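Local coordinates for protein valine-pyruvate aminotransferase (Salmonella typhimurium, PDB 3G7Q) that catalyses the pyridoxal-phosphate-dependent exchange of amino groups between valine and pyruvate, a reaction that yields alanine, at residues Y222-P225 and I229-S232; E201-D206 and E233-W238; Q313-T318 and I340-W345; S256-I261 and A288-M293; G106-F111 and P136-Y141. All coordinates share one frame; numbering follows the deposited sequence.

Contact 1: residues Y222-P225 and I229-S232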
# COMPACT_ATOMS: atom_id res chain seq x y z
N TYR A 222 8.14 10.06 -14.30
CA TYR A 222 7.83 10.44 -15.66
C TYR A 222 8.97 10.27 -16.64
O TYR A 222 8.79 10.50 -17.82
CB TYR A 222 7.38 11.92 -15.71
CG TYR A 222 6.08 12.16 -14.99
CD1 TYR A 222 4.86 11.95 -15.62
CD2 TYR A 222 6.07 12.57 -13.68
CE1 TYR A 222 3.68 12.15 -14.96
CE2 TYR A 222 4.89 12.78 -13.01
CZ TYR A 222 3.70 12.55 -13.67
OH TYR A 222 2.53 12.75 -13.04
N GLY A 223 10.14 9.86 -16.16
CA GLY A 223 11.33 9.84 -16.98
C GLY A 223 11.65 8.53 -17.71
O GLY A 223 10.81 7.68 -17.92
N VAL A 224 12.91 8.46 -18.12
CA VAL A 224 13.48 7.37 -18.88
C VAL A 224 14.00 6.32 -17.93
O VAL A 224 14.55 6.67 -16.90
CB VAL A 224 14.65 7.97 -19.74
CG1 VAL A 224 15.68 6.97 -20.08
CG2 VAL A 224 14.07 8.69 -20.96
N PRO A 225 13.95 5.04 -18.30
CA PRO A 225 13.50 4.42 -19.54
C PRO A 225 11.98 4.25 -19.69
O PRO A 225 11.54 3.99 -20.80
CB PRO A 225 14.20 3.05 -19.52
CG PRO A 225 14.38 2.77 -18.10
CD PRO A 225 14.61 4.06 -17.42
N ILE A 229 8.00 10.17 -20.56
CA ILE A 229 7.27 11.43 -20.82
C ILE A 229 8.22 12.60 -20.52
O ILE A 229 8.06 13.35 -19.52
CB ILE A 229 5.97 11.51 -20.01
CG1 ILE A 229 5.10 10.24 -20.19
CG2 ILE A 229 5.15 12.79 -20.46
CD1 ILE A 229 3.95 10.07 -19.25
N ILE A 230 9.19 12.75 -21.40
CA ILE A 230 10.23 13.77 -21.31
C ILE A 230 10.52 14.28 -22.69
O ILE A 230 10.70 13.49 -23.65
CB ILE A 230 11.49 13.20 -20.58
CG1 ILE A 230 12.53 14.29 -20.39
CG2 ILE A 230 12.06 11.98 -21.36
CD1 ILE A 230 13.64 13.91 -19.42
N PHE A 231 10.58 15.60 -22.82
CA PHE A 231 10.74 16.28 -24.09
C PHE A 231 12.04 17.08 -24.21
O PHE A 231 12.22 17.90 -25.12
CB PHE A 231 9.56 17.23 -24.30
CG PHE A 231 8.21 16.65 -23.87
CD1 PHE A 231 7.78 15.42 -24.34
CD2 PHE A 231 7.38 17.35 -23.00
CE1 PHE A 231 6.58 14.90 -23.96
CE2 PHE A 231 6.19 16.82 -22.62
CZ PHE A 231 5.79 15.61 -23.07
N SER A 232 12.92 16.92 -23.24
CA SER A 232 14.15 17.65 -23.25
C SER A 232 15.28 16.68 -23.05
O SER A 232 15.04 15.52 -22.72
CB SER A 232 14.16 18.63 -22.09
OG SER A 232 14.06 17.86 -20.89

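Contact 2: residues E201-D206 and E233-W238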
# COMPACT_ATOMS: atom_id res chain seq x y z
N GLU A 201 23.22 21.05 -12.95
CA GLU A 201 22.58 21.18 -11.64
C GLU A 201 22.54 19.86 -10.88
O GLU A 201 22.84 19.78 -9.69
CB GLU A 201 21.14 21.69 -11.79
CG GLU A 201 21.09 23.17 -12.16
CD GLU A 201 19.70 23.66 -12.56
OE1 GLU A 201 18.87 22.86 -13.09
OE2 GLU A 201 19.43 24.86 -12.32
N LEU A 202 22.17 18.80 -11.58
CA LEU A 202 22.05 17.50 -10.94
C LEU A 202 23.43 16.98 -10.49
O LEU A 202 23.54 16.41 -9.40
CB LEU A 202 21.33 16.52 -11.89
CG LEU A 202 20.89 15.19 -11.27
CD1 LEU A 202 19.91 15.43 -10.14
CD2 LEU A 202 20.26 14.28 -12.37
N MSE A 203 24.45 17.11 -11.34
CA MSE A 203 25.79 16.61 -10.98
C MSE A 203 26.34 17.34 -9.78
O MSE A 203 26.99 16.75 -8.93
CB MSE A 203 26.75 16.74 -12.15
CG MSE A 203 26.40 15.73 -13.20
SE MSE A 203 27.68 15.63 -14.60
CE MSE A 203 27.49 17.40 -15.48
N LYS A 204 26.07 18.65 -9.70
CA LYS A 204 26.46 19.49 -8.55
C LYS A 204 25.76 18.98 -7.28
O LYS A 204 26.41 18.74 -6.26
CB LYS A 204 26.13 20.97 -8.77
CG LYS A 204 26.99 21.74 -9.76
CD LYS A 204 26.53 23.20 -9.79
CE LYS A 204 27.18 24.05 -10.86
NZ LYS A 204 26.61 25.44 -10.87
N LEU A 205 24.44 18.80 -7.36
CA LEU A 205 23.67 18.23 -6.23
C LEU A 205 24.20 16.85 -5.82
O LEU A 205 24.27 16.55 -4.62
CB LEU A 205 22.18 18.14 -6.55
CG LEU A 205 21.40 19.45 -6.66
CD1 LEU A 205 19.96 19.21 -7.12
CD2 LEU A 205 21.44 20.21 -5.31
N ASP A 206 24.59 16.03 -6.79
CA ASP A 206 25.16 14.70 -6.54
C ASP A 206 26.48 14.85 -5.76
O ASP A 206 26.73 14.10 -4.83
CB ASP A 206 25.39 13.97 -7.86
CG ASP A 206 25.99 12.58 -7.69
OD1 ASP A 206 25.44 11.74 -6.99
OD2 ASP A 206 27.03 12.33 -8.34
N GLU A 233 16.49 17.18 -23.24
CA GLU A 233 17.69 16.39 -22.97
C GLU A 233 17.81 16.18 -21.46
O GLU A 233 17.45 17.05 -20.68
CB GLU A 233 18.90 17.12 -23.52
CG GLU A 233 20.24 16.44 -23.27
CD GLU A 233 20.89 16.75 -21.93
OE1 GLU A 233 20.61 17.81 -21.32
OE2 GLU A 233 21.70 15.90 -21.50
N ALA A 234 18.29 15.01 -21.07
CA ALA A 234 18.55 14.70 -19.69
C ALA A 234 19.41 13.45 -19.61
O ALA A 234 18.96 12.36 -19.94
CB ALA A 234 17.22 14.51 -18.94
N ARG A 235 20.66 13.59 -19.19
CA ARG A 235 21.50 12.40 -19.07
C ARG A 235 21.07 11.63 -17.85
O ARG A 235 21.02 12.18 -16.75
CB ARG A 235 22.97 12.78 -18.95
CG ARG A 235 23.87 11.58 -18.69
CD ARG A 235 25.34 11.97 -18.55
NE ARG A 235 25.68 12.81 -19.67
CZ ARG A 235 25.83 14.13 -19.65
NH1 ARG A 235 25.81 14.83 -18.51
NH2 ARG A 235 26.08 14.75 -20.79
N PRO A 236 20.76 10.33 -18.01
CA PRO A 236 20.41 9.57 -16.81
C PRO A 236 21.58 9.47 -15.84
O PRO A 236 22.75 9.53 -16.27
CB PRO A 236 20.02 8.20 -17.38
CG PRO A 236 19.68 8.47 -18.83
CD PRO A 236 20.64 9.51 -19.23
N LEU A 237 21.27 9.35 -14.56
CA LEU A 237 22.26 9.29 -13.50
C LEU A 237 21.93 8.27 -12.44
O LEU A 237 20.82 8.28 -11.90
CB LEU A 237 22.36 10.65 -12.79
CG LEU A 237 23.39 10.81 -11.64
CD1 LEU A 237 24.82 10.65 -12.13
CD2 LEU A 237 23.24 12.16 -10.92
N TRP A 238 22.88 7.40 -12.15
CA TRP A 238 22.75 6.52 -10.99
C TRP A 238 24.13 6.16 -10.47
O TRP A 238 25.08 5.98 -11.25
CB TRP A 238 21.93 5.24 -11.23
CG TRP A 238 21.66 4.55 -9.89
CD1 TRP A 238 20.66 4.86 -8.99
CD2 TRP A 238 22.41 3.50 -9.28
NE1 TRP A 238 20.76 4.07 -7.88
CE2 TRP A 238 21.81 3.21 -8.03
CE3 TRP A 238 23.53 2.76 -9.68
CZ2 TRP A 238 22.30 2.22 -7.18
CZ3 TRP A 238 24.01 1.80 -8.84
CH2 TRP A 238 23.39 1.53 -7.60

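Contact 3: residues Q313-T318 and I340-W345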
# COMPACT_ATOMS: atom_id res chain seq x y z
N GLN A 313 2.77 15.96 -28.56
CA GLN A 313 1.80 16.63 -29.42
C GLN A 313 0.72 17.32 -28.62
O GLN A 313 0.28 18.44 -28.97
CB GLN A 313 1.12 15.63 -30.31
CG GLN A 313 0.32 16.31 -31.40
CD GLN A 313 -0.80 15.48 -31.90
OE1 GLN A 313 -0.73 14.89 -32.98
NE2 GLN A 313 -1.86 15.40 -31.09
N ARG A 314 0.27 16.65 -27.57
CA ARG A 314 -0.80 17.18 -26.74
C ARG A 314 -0.36 18.44 -25.97
O ARG A 314 -1.14 19.37 -25.83
CB ARG A 314 -1.35 16.08 -25.82
CG ARG A 314 -2.73 16.36 -25.25
CD ARG A 314 -3.79 16.52 -26.40
NE ARG A 314 -4.14 15.27 -27.08
CZ ARG A 314 -5.07 14.41 -26.66
NH1 ARG A 314 -5.75 14.61 -25.55
NH2 ARG A 314 -5.31 13.32 -27.36
N VAL A 315 0.88 18.47 -25.48
CA VAL A 315 1.36 19.64 -24.76
C VAL A 315 1.48 20.82 -25.73
O VAL A 315 1.11 21.94 -25.39
CB VAL A 315 2.67 19.40 -23.92
CG1 VAL A 315 3.91 19.35 -24.78
CG2 VAL A 315 2.79 20.49 -22.87
N GLN A 316 1.95 20.57 -26.94
CA GLN A 316 2.08 21.65 -27.92
C GLN A 316 0.71 22.21 -28.31
O GLN A 316 0.52 23.43 -28.45
CB GLN A 316 2.83 21.14 -29.16
CG GLN A 316 4.31 20.91 -28.90
CD GLN A 316 5.08 20.74 -30.21
OE1 GLN A 316 4.71 19.94 -31.06
NE2 GLN A 316 6.15 21.51 -30.36
N GLN A 317 -0.25 21.32 -28.50
CA GLN A 317 -1.60 21.74 -28.83
C GLN A 317 -2.22 22.57 -27.71
O GLN A 317 -2.85 23.61 -27.96
CB GLN A 317 -2.46 20.51 -29.11
CG GLN A 317 -2.14 19.86 -30.45
CD GLN A 317 -2.68 18.45 -30.62
OE1 GLN A 317 -2.50 17.84 -31.69
NE2 GLN A 317 -3.29 17.92 -29.58
N THR A 318 -2.01 22.15 -26.48
CA THR A 318 -2.57 22.87 -25.32
C THR A 318 -1.96 24.26 -25.16
O THR A 318 -2.67 25.25 -24.87
CB THR A 318 -2.37 22.03 -24.05
OG1 THR A 318 -3.03 20.76 -24.22
CG2 THR A 318 -2.92 22.77 -22.81
N ILE A 340 3.10 15.70 -17.30
CA ILE A 340 1.75 15.84 -17.88
C ILE A 340 1.02 17.11 -17.46
O ILE A 340 -0.22 17.21 -17.60
CB ILE A 340 0.89 14.57 -17.51
CG1 ILE A 340 0.67 14.43 -15.99
CG2 ILE A 340 1.54 13.29 -18.14
CD1 ILE A 340 -0.33 13.30 -15.57
N PHE A 341 1.79 18.07 -16.96
CA PHE A 341 1.24 19.32 -16.45
C PHE A 341 1.77 20.55 -17.16
O PHE A 341 2.83 20.53 -17.75
CB PHE A 341 1.63 19.49 -14.98
CG PHE A 341 1.30 18.29 -14.13
CD1 PHE A 341 -0.00 18.06 -13.69
CD2 PHE A 341 2.27 17.36 -13.82
CE1 PHE A 341 -0.31 16.93 -12.94
CE2 PHE A 341 1.95 16.21 -13.06
CZ PHE A 341 0.69 16.00 -12.63
N LEU A 342 0.99 21.62 -17.06
CA LEU A 342 1.47 22.94 -17.39
C LEU A 342 1.38 23.77 -16.09
O LEU A 342 0.39 23.72 -15.34
CB LEU A 342 0.70 23.60 -18.53
CG LEU A 342 0.93 23.00 -19.91
CD1 LEU A 342 -0.04 23.66 -20.93
CD2 LEU A 342 2.39 23.15 -20.36
N TRP A 343 2.45 24.50 -15.84
CA TRP A 343 2.55 25.39 -14.67
C TRP A 343 2.46 26.80 -15.20
O TRP A 343 3.34 27.27 -15.98
CB TRP A 343 3.87 25.13 -13.97
CG TRP A 343 4.20 25.95 -12.77
CD1 TRP A 343 5.10 26.95 -12.68
CD2 TRP A 343 3.71 25.74 -11.43
NE1 TRP A 343 5.19 27.40 -11.40
CE2 TRP A 343 4.35 26.67 -10.61
CE3 TRP A 343 2.78 24.86 -10.87
CZ2 TRP A 343 4.10 26.76 -9.23
CZ3 TRP A 343 2.54 24.93 -9.50
CH2 TRP A 343 3.20 25.88 -8.70
N LEU A 344 1.39 27.47 -14.76
CA LEU A 344 1.05 28.80 -15.24
C LEU A 344 1.38 29.84 -14.19
O LEU A 344 0.93 29.73 -13.05
CB LEU A 344 -0.44 28.88 -15.55
CG LEU A 344 -0.99 27.74 -16.45
CD1 LEU A 344 -2.51 27.91 -16.69
CD2 LEU A 344 -0.20 27.61 -17.76
N TRP A 345 2.17 30.84 -14.60
CA TRP A 345 2.55 31.96 -13.75
C TRP A 345 1.88 33.22 -14.31
O TRP A 345 2.28 33.71 -15.35
CB TRP A 345 4.06 32.10 -13.69
CG TRP A 345 4.58 33.31 -12.98
CD1 TRP A 345 3.96 34.03 -11.99
CD2 TRP A 345 5.88 33.89 -13.14
NE1 TRP A 345 4.78 35.06 -11.58
CE2 TRP A 345 5.96 35.00 -12.27
CE3 TRP A 345 6.98 33.59 -13.95
CZ2 TRP A 345 7.09 35.81 -12.18
CZ3 TRP A 345 8.12 34.43 -13.87
CH2 TRP A 345 8.14 35.53 -13.00

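Contact 4: residues S256-I261 and A288-M293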
# COMPACT_ATOMS: atom_id res chain seq x y z
N SER A 256 -2.86 -0.03 -11.32
CA SER A 256 -1.91 -1.00 -10.77
C SER A 256 -1.22 -0.24 -9.64
O SER A 256 -1.31 0.97 -9.55
CB SER A 256 -0.85 -1.41 -11.77
OG SER A 256 0.06 -0.32 -11.94
N ARG A 257 -0.50 -0.92 -8.79
CA ARG A 257 0.11 -0.21 -7.68
C ARG A 257 1.49 -0.73 -7.60
O ARG A 257 1.75 -1.65 -6.83
CB ARG A 257 -0.67 -0.49 -6.39
CG ARG A 257 -1.97 0.27 -6.26
CD ARG A 257 -1.73 1.77 -6.12
NE ARG A 257 -2.94 2.49 -5.78
CZ ARG A 257 -3.91 2.80 -6.64
NH1 ARG A 257 -3.84 2.43 -7.91
NH2 ARG A 257 -4.98 3.47 -6.21
N CYS A 258 2.37 -0.16 -8.43
CA CYS A 258 3.72 -0.65 -8.47
C CYS A 258 4.81 0.43 -8.53
O CYS A 258 5.15 0.92 -9.61
CB CYS A 258 3.85 -1.61 -9.64
SG CYS A 258 5.30 -2.57 -9.49
N GLY A 259 5.31 0.78 -7.36
CA GLY A 259 6.42 1.71 -7.18
C GLY A 259 7.72 0.92 -7.11
O GLY A 259 7.75 -0.22 -6.64
N ILE A 260 8.80 1.52 -7.61
CA ILE A 260 10.09 0.86 -7.65
C ILE A 260 11.13 1.78 -7.04
O ILE A 260 11.13 2.97 -7.34
CB ILE A 260 10.47 0.60 -9.12
CG1 ILE A 260 9.48 -0.37 -9.76
CG2 ILE A 260 11.89 0.07 -9.23
CD1 ILE A 260 9.52 -0.37 -11.29
N ILE A 261 12.01 1.26 -6.19
CA ILE A 261 13.09 2.05 -5.61
C ILE A 261 14.39 1.39 -5.97
O ILE A 261 14.56 0.17 -5.78
CB ILE A 261 13.01 2.17 -4.08
CG1 ILE A 261 11.74 2.90 -3.65
CG2 ILE A 261 14.22 2.89 -3.51
CD1 ILE A 261 11.48 2.77 -2.13
N ALA A 288 3.45 -8.46 -12.70
CA ALA A 288 3.33 -9.49 -13.73
C ALA A 288 3.29 -8.85 -15.12
O ALA A 288 3.95 -9.33 -16.06
CB ALA A 288 2.09 -10.39 -13.48
N MSE A 289 2.53 -7.77 -15.25
CA MSE A 289 2.46 -7.07 -16.52
C MSE A 289 3.81 -6.50 -16.92
O MSE A 289 4.19 -6.57 -18.08
CB MSE A 289 1.41 -5.95 -16.47
CG MSE A 289 0.00 -6.53 -16.39
SE MSE A 289 -1.28 -5.12 -16.18
CE MSE A 289 -1.44 -4.49 -18.06
N MSE A 290 4.53 -5.93 -15.95
CA MSE A 290 5.87 -5.41 -16.23
C MSE A 290 6.82 -6.52 -16.67
O MSE A 290 7.58 -6.34 -17.62
CB MSE A 290 6.48 -4.75 -15.00
CG MSE A 290 5.91 -3.41 -14.67
SE MSE A 290 7.11 -2.50 -13.43
CE MSE A 290 8.40 -2.55 -14.29
N CYS A 291 6.79 -7.65 -15.98
CA CYS A 291 7.64 -8.77 -16.37
C CYS A 291 7.40 -9.15 -17.83
O CYS A 291 8.34 -9.37 -18.60
CB CYS A 291 7.41 -10.01 -15.51
SG CYS A 291 8.17 -10.03 -13.91
N GLU A 292 6.12 -9.22 -18.19
CA GLU A 292 5.73 -9.60 -19.53
C GLU A 292 6.17 -8.55 -20.55
O GLU A 292 6.69 -8.91 -21.61
CB GLU A 292 4.22 -9.81 -19.58
CG GLU A 292 3.70 -10.59 -20.74
CD GLU A 292 4.29 -12.01 -20.84
OE1 GLU A 292 4.63 -12.66 -19.82
OE2 GLU A 292 4.44 -12.44 -21.98
N MSE A 293 5.96 -7.27 -20.24
CA MSE A 293 6.38 -6.21 -21.16
C MSE A 293 7.89 -6.21 -21.36
O MSE A 293 8.37 -5.99 -22.48
CB MSE A 293 5.90 -4.82 -20.69
CG MSE A 293 4.40 -4.67 -20.81
SE MSE A 293 3.81 -2.89 -20.35
CE MSE A 293 4.13 -3.03 -18.49

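Contact 5: residues G106-F111 and P136-Y141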
# COMPACT_ATOMS: atom_id res chain seq x y z
N GLY A 106 3.48 2.34 -4.61
CA GLY A 106 3.54 3.52 -5.45
C GLY A 106 4.56 4.54 -4.98
O GLY A 106 5.23 4.35 -3.97
N SER A 107 4.63 5.63 -5.73
CA SER A 107 5.55 6.73 -5.45
C SER A 107 5.39 7.31 -4.07
O SER A 107 6.37 7.52 -3.35
CB SER A 107 5.34 7.86 -6.47
OG SER A 107 5.73 7.46 -7.78
N GLN A 108 4.15 7.52 -3.67
CA GLN A 108 3.88 8.17 -2.40
C GLN A 108 4.27 7.32 -1.19
O GLN A 108 4.79 7.86 -0.21
CB GLN A 108 2.42 8.58 -2.38
CG GLN A 108 2.09 9.57 -1.29
CD GLN A 108 0.88 10.45 -1.60
OE1 GLN A 108 0.27 10.36 -2.67
NE2 GLN A 108 0.54 11.33 -0.67
N SER A 109 4.03 6.01 -1.24
CA SER A 109 4.46 5.12 -0.16
C SER A 109 6.00 5.03 -0.15
O SER A 109 6.63 4.90 0.89
CB SER A 109 3.86 3.73 -0.31
OG SER A 109 4.19 3.19 -1.58
N ALA A 110 6.60 5.05 -1.34
CA ALA A 110 8.05 5.08 -1.45
C ALA A 110 8.63 6.25 -0.64
O ALA A 110 9.52 6.05 0.18
CB ALA A 110 8.46 5.17 -2.90
N PHE A 111 8.11 7.46 -0.84
CA PHE A 111 8.65 8.62 -0.11
C PHE A 111 8.38 8.58 1.40
O PHE A 111 9.22 9.02 2.19
CB PHE A 111 8.24 9.92 -0.78
CG PHE A 111 8.96 10.14 -2.06
CD1 PHE A 111 10.25 10.67 -2.06
CD2 PHE A 111 8.43 9.71 -3.27
CE1 PHE A 111 10.94 10.83 -3.23
CE2 PHE A 111 9.12 9.85 -4.43
CZ PHE A 111 10.39 10.42 -4.41
N PRO A 136 9.23 24.56 -6.99
CA PRO A 136 8.20 23.70 -6.42
C PRO A 136 8.33 22.22 -6.77
O PRO A 136 8.81 21.85 -7.85
CB PRO A 136 6.91 24.27 -7.02
CG PRO A 136 7.33 24.78 -8.32
CD PRO A 136 8.74 25.26 -8.19
N GLU A 137 7.89 21.39 -5.84
CA GLU A 137 7.88 19.94 -5.95
C GLU A 137 6.51 19.45 -5.53
O GLU A 137 5.82 20.11 -4.75
CB GLU A 137 8.93 19.33 -5.02
CG GLU A 137 10.36 19.38 -5.54
CD GLU A 137 10.61 18.39 -6.69
OE1 GLU A 137 9.71 17.60 -7.03
OE2 GLU A 137 11.71 18.43 -7.26
N TYR A 138 6.09 18.32 -6.07
CA TYR A 138 4.82 17.72 -5.70
C TYR A 138 4.84 16.97 -4.36
O TYR A 138 3.93 17.12 -3.57
CB TYR A 138 4.35 16.77 -6.80
CG TYR A 138 3.23 15.86 -6.36
CD1 TYR A 138 1.95 16.36 -6.20
CD2 TYR A 138 3.46 14.52 -6.08
CE1 TYR A 138 0.91 15.55 -5.78
CE2 TYR A 138 2.42 13.70 -5.64
CZ TYR A 138 1.15 14.22 -5.49
OH TYR A 138 0.08 13.44 -5.06
N ILE A 139 5.85 16.16 -4.09
CA ILE A 139 5.79 15.39 -2.82
C ILE A 139 5.57 16.28 -1.57
O ILE A 139 4.86 15.89 -0.63
CB ILE A 139 6.99 14.40 -2.66
CG1 ILE A 139 6.70 13.42 -1.50
CG2 ILE A 139 8.30 15.15 -2.50
CD1 ILE A 139 5.41 12.58 -1.69
N GLY A 140 6.16 17.47 -1.58
CA GLY A 140 5.90 18.45 -0.52
C GLY A 140 4.40 18.78 -0.45
O GLY A 140 3.82 18.84 0.64
N TYR A 141 3.78 18.99 -1.62
CA TYR A 141 2.33 19.22 -1.70
C TYR A 141 1.52 18.01 -1.24
O TYR A 141 0.60 18.15 -0.44
CB TYR A 141 1.93 19.61 -3.13
CG TYR A 141 0.47 19.48 -3.52
CD1 TYR A 141 -0.47 20.41 -3.13
CD2 TYR A 141 0.05 18.47 -4.37
CE1 TYR A 141 -1.80 20.31 -3.52
CE2 TYR A 141 -1.28 18.36 -4.79
CZ TYR A 141 -2.20 19.28 -4.36
OH TYR A 141 -3.52 19.17 -4.76

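Contact 1: residues Y222-P225 and I229-S232
Tyr222 and Ile229, with Val224 and Ile230 beside them, form a short-range, largely apolar contact that closes a tight excursion of the loop running from strand 216-219 to strand 242-247. These two strands are parallel neighbours in the seven-stranded mixed sheet of the large domain, the hallmark of fold-type I pyridoxal-phosphate enzymes. A weak backbone hydrogen bond joins Ile229 N to Tyr222 O, 2.9 Å long but bent to 125° at the hydrogen. Tyr222 CA and Ile229 CA come within 5.3 Å of each other. The side chains of the same pair then meet at an oblique angle: Ile229 sends its CD1 methyl to the edge of the phenol ring, near the ring plane and 4.2 Å from Tyr222 CD1. Segment 229-232 is also tied to its surroundings: Ile229 shares a backbone hydrogen bond with Ala339 and Phe231 one with Glu337, while helix 299-325 presents Ile307 and Tyr311 to the Ile229 side chain. Tyr222 also touches Lys250, consistent with a place beside the cofactor pocket. Further along, Val224 and Ile230 cross at about a right angle. Ile230 CG2 is lodged between its own backbone N and carbonyl carbon, and this methyl meets Val224 CG2 at 3.9 Å.

Contact 2: residues E201-D206 and E233-W238
Leu202 and Leu237 both carry CG opposite the backbone nitrogen (chi1 -169° and -179°), which extends each side chain across the gap between helix 199-211 and the loop that faces it. The two leucines lie alongside one another, running opposite ways, instead of meeting head on. One methyl does most of the work: Leu237 CD2 sits 3.9 Å from Leu202 CG and equally 3.9 Å from Leu202 CD2. One helical turn further on, Asp206 adds its methylene to the same methyl, with Asp206 CB 4.2 Å from Leu237 CD2. Leu237 is thus held against two residues four apart on a single helix face. Near the surface the far end of Met203, a selenomethionine, comes close to Arg235, CE lying 4.3 Å from Arg235 NH1 in one of two deposited conformers, so this touch is loose and tentative. Polar groups of both segments are engaged elsewhere: Asp206 OD1 accepts a hydrogen bond from Asn239 ND2 just past the loop segment, and Arg235 N bonds to Asp199 OD1 at the start of the helix. Both leucines also pack on the sheet, Leu202 on Leu216 and Ile218, and Leu237 on Ile242. The helix connects the parallel strands 181-187 and 216-219, and the loop leads into the next parallel strand, 242-247. The arrangement is therefore the flank of a beta-alpha-beta crossover in the large domain of a fold-type I aminotransferase.

Contact 3: residues Q313-T318 and I340-W345
Thr318, whose methyl packs on Leu342, grips Arg314 O twice on the preceding turn of helix 299-325. Its OG1 donates a hydrogen bond of 2.8 Å to Arg314 O, and its backbone N supplies the regular helical bond of 3.0 Å to the same oxygen. The two donors arrive from opposite faces of the carbonyl plane, OG1 being tilted 30° out of it. This is the smaller, C-terminal domain of the fold-type I architecture, where the long helix lies across a mixed sheet and strand 341-345 runs between strands 332-334 and 387-391. The hydroxyl bond also orients the side chain: with OG1 beside the backbone N (chi1 -58°), CG2 stands opposite that nitrogen and is directed at the strand. Leu342 receives the helix with its two branches divided between two residues. Thr318 and Leu342 pass flank to flank, pointing oppositely, whereas the Val315 side chain meets Leu342 at a slant. All three residues are buried, and Ile319 and Ile322 of the same helix also pack on Leu342, with Ile333 reaching it from the neighbouring strand. Met390 touches Thr318, and Tyr392 touches Val315. The fork of the leucine is thereby filled at both prongs: CD2 of Leu342 is 3.7 Å from Val315 CG2, and CD1 of Leu342 is 3.6 Å from Thr318 CG2.

Contact 4: residues S256-I261 and A288-M293
Ile260 and Met290, a selenomethionine, point at one another tip to tip, the end of a strand side chain against the end of a helix side chain. Met290 leaves helix 285-295 with CG opposite its carbonyl carbon and beside its backbone N, and in this setting it carries selenium across to the strand. In the conformer described, one of two deposited, Ile260 CD1 lies 3.9 Å from Met290 SE; the position of the terminal methyl CE is doubtful, and the contact is best read from the selenium. Ile260 reaches this place by carrying CG1 beside its backbone N, with CD1 extended beyond it (chi2 163°). Two residues earlier, Cys258 turns its side chain to the same helix and brings a more distant touch, Cys258 SG to Met290 SE at 4.3 Å. The selenium end of one helix residue therefore meets two strand-side residues that project in the same direction, with Gly259 between them. The interface is buried and wholly apolar, and the backbones stay well apart, Cys258 CA and Met290 CA being 9.4 Å from each other. Leu68 of the second subunit packs on Met289, and Gly283 of the second subunit on Arg257. Strand 259-262 is antiparallel to both its neighbours in the large-domain sheet, 101-104 and 242-247, and Leu84 of helix 77-92 touches both Ile260 and Met290, so the strand and the two helices meet there.

Contact 5: residues G106-F111 and P136-Y141
Apolar packing between Phe111 and Ile139 is the central element of this meeting of two helices near their starts. Ile139 carries CG1 opposite its backbone N (chi1 -168°), which aims the longer branch at the root of the phenylalanine. CG1 of Ile139 lies 3.9 Å from Phe111 CB and 4.0 Å from Phe111 CG, and CD1 of Ile139 also comes within 4.0 Å of Phe111 CB. The isoleucine crosses Phe111 at a slant and approaches its ring obliquely; Ile139 also touches Phe132 of strand 129-132. Polar groups come near each other beside the apolar pair without bonding: Gln108 OE1 and Tyr138 OH are 3.9 Å apart, the side chains cross at about a right angle, and the amide stands almost perpendicular to the phenol ring, with 84° between the planes. Gln108 NE2 has weak hydrogen bonds to Asp143 OD1 and to Ile277 O of the second subunit, which places this glutamine at the dimer interface. Helix 107-118 follows strand 101-104, and in fold-type I enzymes the N-terminus of the corresponding helix faces the cofactor phosphate, so this end probably lines the cofactor pocket here too. Hydrogen bonds within the helix start fix its first turn. Gly106 occupies the N-cap position, and its carbonyl oxygen receives Ser109 OG at 2.9 Å and Ala110 N at 3.0 Å. A third donor, Thr104 OG1, reaches Gly106 O from the end of the preceding strand.

How the contacts relate
Contact 1 lies within the chain loop closed by contact 2, whose segment 233-238 directly continues 229-232; their centres are 14 Å apart. Contact 1 also bridges to the small domain: Tyr222 OH is 3.5 Å from Phe341 CE2 of contact 3, and Phe231 CE2 is 4.0 Å from Val315 CG1. Contacts 3 and 5 meet where Trp343 CZ2 packs on Pro136 CG at 3.9 Å; contacts 4 and 5 join through Ile261 CD1 and Ala110 CB, also 3.9 Å, and both touch the second subunit. In this fold the cofactor sits between the domains near the subunit interface, so contacts 1 and 5 probably flank its pocket. Contacts 3 and 4, centres 28 Å apart, lie farthest from each other.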